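Local coordinates for disulfide bond forming protein (DsbF) (Mycobacterium tuberculosis, PDB 3IOS), which probably oxidises reduced, unfolded secreted proteins to form their disulfide bonds, acting outside the cytoplasm as a thioredoxin-fold thiol oxidase, at residues Lys40-Trp45 and Ala120-His125; Ala48-Thr53 and Ala77-Val82. All blocks are in the same frame, centred on the assembly; numbering follows the deposited sequence.

Contact 1: Lys40-Trp45 and Ala120-His125; sequences KPAVLW and AFVDPH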
ATOM      1  N   LYS A  40      -7.530  12.961  -1.503  1.00 22.70           N
ATOM      2  CA  LYS A  40      -8.290  11.935  -0.812  1.00 22.81           C
ATOM      3  C   LYS A  40      -7.386  11.183   0.154  1.00 20.91           C
ATOM      4  O   LYS A  40      -6.168  11.166  -0.005  1.00 19.53           O
ATOM      5  CB  LYS A  40      -8.892  10.969  -1.834  1.00 27.75           C
ATOM      6  CG  LYS A  40      -7.853  10.229  -2.658  1.00 30.79           C
ATOM      7  CD  LYS A  40      -8.434   9.709  -3.968  1.00 32.86           C
ATOM      8  CE  LYS A  40      -8.806  10.857  -4.894  1.00 34.05           C
ATOM      9  NZ  LYS A  40      -9.169  10.384  -6.258  1.00 35.54           N
ATOM     10  N   PRO A  41      -7.972  10.573   1.189  1.00 18.14           N
ATOM     11  CA  PRO A  41      -7.146   9.832   2.143  1.00 17.67           C
ATOM     12  C   PRO A  41      -6.693   8.529   1.500  1.00 16.56           C
ATOM     13  O   PRO A  41      -7.467   7.870   0.809  1.00 17.28           O
ATOM     14  CB  PRO A  41      -8.097   9.611   3.316  1.00 19.25           C
ATOM     15  CG  PRO A  41      -9.428   9.479   2.629  1.00 19.69           C
ATOM     16  CD  PRO A  41      -9.385  10.588   1.611  1.00 19.71           C
ATOM     17  N   ALA A  42      -5.432   8.167   1.699  1.00 14.58           N
ATOM     18  CA  ALA A  42      -4.935   6.930   1.117  1.00 12.60           C
ATOM     19  C   ALA A  42      -3.898   6.276   2.005  1.00 12.40           C
ATOM     20  O   ALA A  42      -3.256   6.927   2.828  1.00 13.90           O
ATOM     21  CB  ALA A  42      -4.342   7.203  -0.272  1.00 13.96           C
ATOM     22  N   VAL A  43      -3.761   4.969   1.851  1.00 11.18           N
ATOM     23  CA  VAL A  43      -2.772   4.227   2.613  1.00 12.04           C
ATOM     24  C   VAL A  43      -2.044   3.304   1.658  1.00 12.43           C
ATOM     25  O   VAL A  43      -2.675   2.521   0.954  1.00 12.59           O
ATOM     26  CB  VAL A  43      -3.415   3.360   3.707  1.00 13.65           C
ATOM     27  CG1 VAL A  43      -2.341   2.536   4.411  1.00 15.15           C
ATOM     28  CG2 VAL A  43      -4.144   4.240   4.706  1.00 15.95           C
ATOM     29  N   LEU A  44      -0.722   3.415   1.617  1.00 11.42           N
ATOM     30  CA  LEU A  44       0.070   2.531   0.776  1.00 12.87           C
ATOM     31  C   LEU A  44       0.731   1.533   1.712  1.00 11.90           C
ATOM     32  O   LEU A  44       1.395   1.906   2.681  1.00 14.23           O
ATOM     33  CB  LEU A  44       1.124   3.313  -0.017  1.00 13.03           C
ATOM     34  CG  LEU A  44       0.514   4.207  -1.104  1.00 14.83           C
ATOM     35  CD1 LEU A  44       0.544   5.656  -0.636  1.00 17.68           C
ATOM     36  CD2 LEU A  44       1.281   4.055  -2.409  1.00 16.37           C
ATOM     37  N   TRP A  45       0.518   0.255   1.430  1.00 10.85           N
ATOM     38  CA  TRP A  45       1.065  -0.818   2.236  1.00 11.76           C
ATOM     39  C   TRP A  45       2.144  -1.535   1.432  1.00 12.60           C
ATOM     40  O   TRP A  45       1.853  -2.170   0.416  1.00 12.21           O
ATOM     41  CB  TRP A  45      -0.076  -1.763   2.618  1.00 12.90           C
ATOM     42  CG  TRP A  45       0.329  -3.074   3.181  1.00 12.77           C
ATOM     43  CD1 TRP A  45       1.224  -3.298   4.186  1.00 14.51           C
ATOM     44  CD2 TRP A  45      -0.178  -4.357   2.801  1.00 12.84           C
ATOM     45  NE1 TRP A  45       1.303  -4.639   4.457  1.00 15.37           N
ATOM     46  CE2 TRP A  45       0.452  -5.313   3.622  1.00 15.26           C
ATOM     47  CE3 TRP A  45      -1.111  -4.790   1.850  1.00 14.64           C
ATOM     48  CZ2 TRP A  45       0.186  -6.687   3.519  1.00 15.11           C
ATOM     49  CZ3 TRP A  45      -1.378  -6.159   1.748  1.00 16.61           C
ATOM     50  CH2 TRP A  45      -0.730  -7.087   2.580  1.00 17.04           C
ATOM     51  N   ALA A 120       2.477   3.957   4.179  1.00 12.28           N
ATOM     52  CA  ALA A 120       2.572   5.377   3.871  1.00 13.31           C
ATOM     53  C   ALA A 120       1.163   5.924   4.007  1.00 15.10           C
ATOM     54  O   ALA A 120       0.245   5.464   3.328  1.00 15.63           O
ATOM     55  CB  ALA A 120       3.097   5.596   2.464  1.00 15.60           C
ATOM     56  N   PHE A 121       0.985   6.887   4.907  1.00 14.66           N
ATOM     57  CA  PHE A 121      -0.329   7.479   5.114  1.00 14.64           C
ATOM     58  C   PHE A 121      -0.394   8.818   4.407  1.00 16.28           C
ATOM     59  O   PHE A 121       0.448   9.690   4.616  1.00 17.30           O
ATOM     60  CB  PHE A 121      -0.618   7.623   6.615  1.00 14.41           C
ATOM     61  CG  PHE A 121      -0.630   6.305   7.346  1.00 14.22           C
ATOM     62  CD1 PHE A 121       0.547   5.762   7.855  1.00 16.44           C
ATOM     63  CD2 PHE A 121      -1.805   5.568   7.451  1.00 15.16           C
ATOM     64  CE1 PHE A 121       0.552   4.503   8.456  1.00 15.58           C
ATOM     65  CE2 PHE A 121      -1.807   4.308   8.050  1.00 14.78           C
ATOM     66  CZ  PHE A 121      -0.624   3.775   8.552  1.00 15.74           C
ATOM     67  N   VAL A 122      -1.392   8.957   3.543  1.00 14.68           N
ATOM     68  CA  VAL A 122      -1.575  10.169   2.766  1.00 15.69           C
ATOM     69  C   VAL A 122      -2.875  10.850   3.152  1.00 16.02           C
ATOM     70  O   VAL A 122      -3.942  10.258   3.012  1.00 15.74           O
ATOM     71  CB  VAL A 122      -1.636   9.836   1.264  1.00 16.63           C
ATOM     72  CG1 VAL A 122      -1.693  11.115   0.452  1.00 16.63           C
ATOM     73  CG2 VAL A 122      -0.433   8.984   0.870  1.00 18.22           C
ATOM     74  N   ASP A 123      -2.805  12.085   3.644  1.00 16.78           N
ATOM     75  CA  ASP A 123      -4.039  12.769   4.004  1.00 19.65           C
ATOM     76  C   ASP A 123      -4.546  13.506   2.761  1.00 19.45           C
ATOM     77  O   ASP A 123      -3.823  13.622   1.766  1.00 19.67           O
ATOM     78  CB  ASP A 123      -3.824  13.707   5.215  1.00 19.69           C
ATOM     79  CG  ASP A 123      -3.036  14.961   4.886  1.00 22.83           C
ATOM     80  OD1 ASP A 123      -2.586  15.627   5.844  1.00 26.55           O
ATOM     81  OD2 ASP A 123      -2.873  15.305   3.700  1.00 23.63           O
ATOM     82  N   PRO A 124      -5.796  13.989   2.782  1.00 20.93           N
ATOM     83  CA  PRO A 124      -6.353  14.697   1.625  1.00 22.18           C
ATOM     84  C   PRO A 124      -5.578  15.915   1.135  1.00 25.06           C
ATOM     85  O   PRO A 124      -5.755  16.348  -0.003  1.00 25.57           O
ATOM     86  CB  PRO A 124      -7.763  15.054   2.089  1.00 22.13           C
ATOM     87  CG  PRO A 124      -8.100  13.921   3.011  1.00 21.77           C
ATOM     88  CD  PRO A 124      -6.830  13.797   3.815  1.00 21.14           C
ATOM     89  N   HIS A 125      -4.726  16.473   1.986  1.00 26.35           N
ATOM     90  CA  HIS A 125      -3.942  17.638   1.597  1.00 31.04           C
ATOM     91  C   HIS A 125      -2.655  17.230   0.894  1.00 30.49           C
ATOM     92  O   HIS A 125      -1.908  18.079   0.410  1.00 32.97           O
ATOM     93  CB  HIS A 125      -3.612  18.495   2.819  1.00 34.66           C
ATOM     94  CG  HIS A 125      -4.815  19.098   3.475  1.00 38.64           C
ATOM     95  ND1 HIS A 125      -5.757  19.824   2.776  1.00 40.00           N
ATOM     96  CD2 HIS A 125      -5.223  19.097   4.766  1.00 39.92           C
ATOM     97  CE1 HIS A 125      -6.691  20.244   3.610  1.00 40.45           C
ATOM     98  NE2 HIS A 125      -6.391  19.817   4.824  1.00 41.99           N
TER
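Val-43 holds CG1 anti to its backbone N (chi1 176°) and CG2 beside that nitrogen, while Phe-121 has CG anti to its carbonyl carbon (chi1 -61°) and likewise beside its own N. The two side chains lie side by side, pointing the same way. The touch is made by CG2 of Val-43, which lies 3.8 Å from CD2 of Phe-121 and meets the ring obliquely, with CG1 a little farther off near CE2. On the other face of the sheet Leu-44 slants across Val-122: its CD1 comes to 3.8 Å from CG2 of Val-122, and its CB rests 3.9 Å from CB of Ala-120. The methyl of Ala-42 faces CB of Val-122 more loosely.

Between these two layers of side chains, two strands of the central mixed sheet of the thioredoxin fold run antiparallel. Ala-42 with Val-122 and Leu-44 with Ala-120 are hydrogen-bonded pairs, each joined by two backbone bonds, such as Val-122 N to Ala-42 O at 2.8 Å; Val-43 with Phe-121 is the non-hydrogen-bonded pair between them. There the CA of Val-43 turns its hydrogen to Ala-120 O, at 3.3 Å. Where the strands give way to loops, two proline rings continue the contact, CD of Pro-41 lying 3.8 Å from CG of Pro-124.

Helix 137-147 covers the face of Val-43 and Phe-121 through Val-144 and Leu-140, and strand 72-77 bonds to the other edge of strand 42-47.

The chemistry is thus divided: four nearly straight backbone hydrogen bonds fix the register and engage N and O of Ala-42, Leu-44, Ala-120 and Val-122, while the groups that meet across the contact on both faces are hydrocarbon.

Contact 2: Ala48-Thr53 and Ala77-Val82; sequences APWCPT and AGLDQV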
ATOM      1  N   ALA A  48       6.124  -7.788   0.714  1.00 12.55           N
ATOM      2  CA  ALA A  48       6.907  -8.726  -0.095  1.00 15.63           C
ATOM      3  C   ALA A  48       6.188 -10.056   0.126  1.00 15.16           C
ATOM      4  O   ALA A  48       5.827 -10.388   1.250  1.00 13.43           O
ATOM      5  CB  ALA A  48       8.350  -8.799   0.404  1.00 13.84           C
ATOM      6  N   PRO A  49       5.982 -10.838  -0.943  1.00 15.93           N
ATOM      7  CA  PRO A  49       5.288 -12.128  -0.856  1.00 15.70           C
ATOM      8  C   PRO A  49       5.852 -13.142   0.134  1.00 16.07           C
ATOM      9  O   PRO A  49       5.100 -13.901   0.748  1.00 16.95           O
ATOM     10  CB  PRO A  49       5.352 -12.660  -2.293  1.00 18.11           C
ATOM     11  CG  PRO A  49       5.563 -11.442  -3.126  1.00 20.32           C
ATOM     12  CD  PRO A  49       6.500 -10.618  -2.302  1.00 15.80           C
ATOM     13  N   TRP A  50       7.173 -13.150   0.279  1.00 16.04           N
ATOM     14  CA  TRP A  50       7.855 -14.092   1.156  1.00 18.08           C
ATOM     15  C   TRP A  50       7.976 -13.625   2.596  1.00 19.48           C
ATOM     16  O   TRP A  50       8.513 -14.360   3.448  1.00 18.81           O
ATOM     17  CB  TRP A  50       9.246 -14.382   0.588  1.00 17.86           C
ATOM     18  CG  TRP A  50       9.967 -13.126   0.192  1.00 16.98           C
ATOM     19  CD1 TRP A  50      10.091 -12.611  -1.064  1.00 16.13           C
ATOM     20  CD2 TRP A  50      10.584 -12.184   1.076  1.00 17.71           C
ATOM     21  NE1 TRP A  50      10.746 -11.405  -1.021  1.00 16.50           N
ATOM     22  CE2 TRP A  50      11.067 -11.122   0.281  1.00 17.25           C
ATOM     23  CE3 TRP A  50      10.787 -12.137   2.463  1.00 17.71           C
ATOM     24  CZ2 TRP A  50      11.724 -10.014   0.827  1.00 19.52           C
ATOM     25  CZ3 TRP A  50      11.439 -11.037   3.006  1.00 19.72           C
ATOM     26  CH2 TRP A  50      11.907  -9.993   2.185  1.00 18.99           C
ATOM     27  N   CYS A  51       7.505 -12.450   2.912  1.00 18.04           N
ATOM     28  CA  CYS A  51       7.629 -11.941   4.249  1.00 19.58           C
ATOM     29  C   CYS A  51       6.527 -12.462   5.180  1.00 20.13           C
ATOM     30  O   CYS A  51       5.331 -12.149   4.992  1.00 19.10           O
ATOM     31  CB  CYS A  51       7.542 -10.374   4.035  0.50 19.82           C
ATOM     32  SG  CYS A  51       7.891  -9.590   5.704  0.50 25.85           S
ATOM     33  N   PRO A  52       6.923 -13.225   6.176  1.00 20.35           N
ATOM     34  CA  PRO A  52       5.981 -13.753   7.140  1.00 20.59           C
ATOM     35  C   PRO A  52       5.181 -12.725   7.885  1.00 20.64           C
ATOM     36  O   PRO A  52       4.021 -12.962   8.227  1.00 20.96           O
ATOM     37  CB  PRO A  52       6.870 -14.611   8.046  1.00 23.38           C
ATOM     38  CG  PRO A  52       8.184 -13.905   7.994  1.00 23.91           C
ATOM     39  CD  PRO A  52       8.312 -13.570   6.528  1.00 22.39           C
ATOM     40  N   THR A  53       5.799 -11.585   8.143  1.00 19.19           N
ATOM     41  CA  THR A  53       5.109 -10.512   8.840  1.00 20.24           C
ATOM     42  C   THR A  53       4.020  -9.953   7.926  1.00 19.48           C
ATOM     43  O   THR A  53       2.907  -9.679   8.377  1.00 19.25           O
ATOM     44  CB  THR A  53       6.084  -9.392   9.246  1.00 22.88           C
ATOM     45  OG1 THR A  53       7.091  -9.935  10.111  1.00 25.42           O
ATOM     46  CG2 THR A  53       5.353  -8.278   9.975  1.00 24.26           C
ATOM     47  N   ALA A  77       3.690  -4.261  -3.802  1.00 14.25           N
ATOM     48  CA  ALA A  77       4.503  -5.464  -3.690  1.00 14.57           C
ATOM     49  C   ALA A  77       5.876  -5.285  -4.308  1.00 15.81           C
ATOM     50  O   ALA A  77       6.008  -4.760  -5.412  1.00 17.54           O
ATOM     51  CB  ALA A  77       3.792  -6.631  -4.346  1.00 14.61           C
ATOM     52  N   GLY A  78       6.896  -5.732  -3.590  1.00 15.12           N
ATOM     53  CA  GLY A  78       8.248  -5.621  -4.094  1.00 17.56           C
ATOM     54  C   GLY A  78       9.123  -6.788  -3.684  1.00 18.27           C
ATOM     55  O   GLY A  78       8.683  -7.702  -2.982  1.00 16.52           O
ATOM     56  N   LEU A  79      10.365  -6.756  -4.158  1.00 18.52           N
ATOM     57  CA  LEU A  79      11.371  -7.765  -3.841  1.00 18.58           C
ATOM     58  C   LEU A  79      11.039  -9.183  -4.288  1.00 18.38           C
ATOM     59  O   LEU A  79      11.375 -10.152  -3.608  1.00 17.64           O
ATOM     60  CB  LEU A  79      11.658  -7.749  -2.334  1.00 17.92           C
ATOM     61  CG  LEU A  79      12.069  -6.385  -1.770  1.00 20.57           C
ATOM     62  CD1 LEU A  79      12.475  -6.534  -0.312  1.00 20.28           C
ATOM     63  CD2 LEU A  79      13.224  -5.815  -2.585  1.00 21.11           C
ATOM     64  N   ASP A  80      10.378  -9.300  -5.430  1.00 18.25           N
ATOM     65  CA  ASP A  80      10.022 -10.604  -5.972  1.00 19.14           C
ATOM     66  C   ASP A  80       9.403 -10.389  -7.343  1.00 21.19           C
ATOM     67  O   ASP A  80       9.343  -9.257  -7.823  1.00 21.50           O
ATOM     68  CB  ASP A  80       9.043 -11.316  -5.035  1.00 20.25           C
ATOM     69  CG  ASP A  80       9.176 -12.827  -5.095  1.00 21.59           C
ATOM     70  OD1 ASP A  80       8.762 -13.500  -4.128  1.00 22.26           O
ATOM     71  OD2 ASP A  80       9.689 -13.341  -6.111  1.00 22.82           O
ATOM     72  N   GLN A  81       8.957 -11.469  -7.975  1.00 23.89           N
ATOM     73  CA  GLN A  81       8.344 -11.371  -9.292  1.00 25.16           C
ATOM     74  C   GLN A  81       6.833 -11.562  -9.200  1.00 23.33           C
ATOM     75  O   GLN A  81       6.308 -11.975  -8.165  1.00 22.50           O
ATOM     76  CB  GLN A  81       8.962 -12.408 -10.235  1.00 28.04           C
ATOM     77  CG  GLN A  81      10.474 -12.259 -10.376  1.00 29.77           C
ATOM     78  CD  GLN A  81      10.884 -10.949 -11.031  1.00 32.25           C
ATOM     79  OE1 GLN A  81      11.999 -10.466 -10.833  1.00 33.72           O
ATOM     80  NE2 GLN A  81       9.988 -10.376 -11.830  1.00 32.02           N
ATOM     81  N   VAL A  82       6.143 -11.255 -10.292  1.00 21.15           N
ATOM     82  CA  VAL A  82       4.691 -11.347 -10.354  1.00 21.48           C
ATOM     83  C   VAL A  82       4.054 -12.643  -9.845  1.00 21.51           C
ATOM     84  O   VAL A  82       3.114 -12.602  -9.053  1.00 21.82           O
ATOM     85  CB  VAL A  82       4.192 -11.068 -11.796  1.00 20.38           C
ATOM     86  CG1 VAL A  82       2.693 -11.318 -11.896  1.00 21.52           C
ATOM     87  CG2 VAL A  82       4.506  -9.628 -12.175  1.00 22.51           C
TER
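Trp-50, in the CxxC loop of a thioredoxin fold, presents the edge of its indole, not a face, to Leu-79 and Asp-80 of the loop after strand 72-77; it stands just before the Cys-51 to Cys-54 pair at the start of helix 52-67. The pyrrole N-H is spent on a backbone carbonyl: NE1 gives a hydrogen bond of 2.9 Å to Leu-79 O, nearly straight at 165°. That oxygen lies in the ring plane, whereas the donor stands well out of the carbonyl plane, so the peptide is addressed from above. Along the same edge OD1 of Asp-80 comes 3.5 Å from CD1 of Trp-50, a contact with a carbon. The two side chains slide past each other in opposite directions, their flat groups turned by 44°.

Farther round the indole, CZ2 of Trp-50 meets CD1 of Leu-79 at 3.7 Å, the side chains crossing at a slant. Trp-50 CG sits between the backbone N and the carbonyl carbon (chi1 47°); CB of Ala-48 lies 3.5 Å from the ring plane, off toward the rim. The type I turn from Ala-48 to Cys-51 is closed by Cys-51 N bonding to Ala-48 O. Within it the ring of Pro-49 leans on Asp-80, CD to CB 3.8 Å, and also touches Ala-84, Met-85 and Phe-88 of helix 82-91.

The loop that follows strand 72-77 is thereby held against the approach to the redox cysteines, a disulfide in the oxidised form. Asp-80 also serves its own loop: its OD2 accepts a hydrogen bond from Gln-81 N at 2.7 Å, on its anti side and tilted out of the carboxylate plane.

Contact 1 and contact 2 lie on opposite sides of the chain's centre, their own centres about 22 Å apart, yet strand 42-47 links them. Contact 1 pairs its beginning with strand 118-122; past its end the chain runs directly into the turn of contact 2 and then helix 52-67. Segments 48-53 and 77-82 both fall between the two partners of contact 1 in sequence. Strand 72-77, on the other edge of strand 42-47, leads into segment 77-82. The buried sheet and the redox-active loop thus belong to one thioredoxin-fold domain, with the cysteine pair placed where the central strand leaves the core.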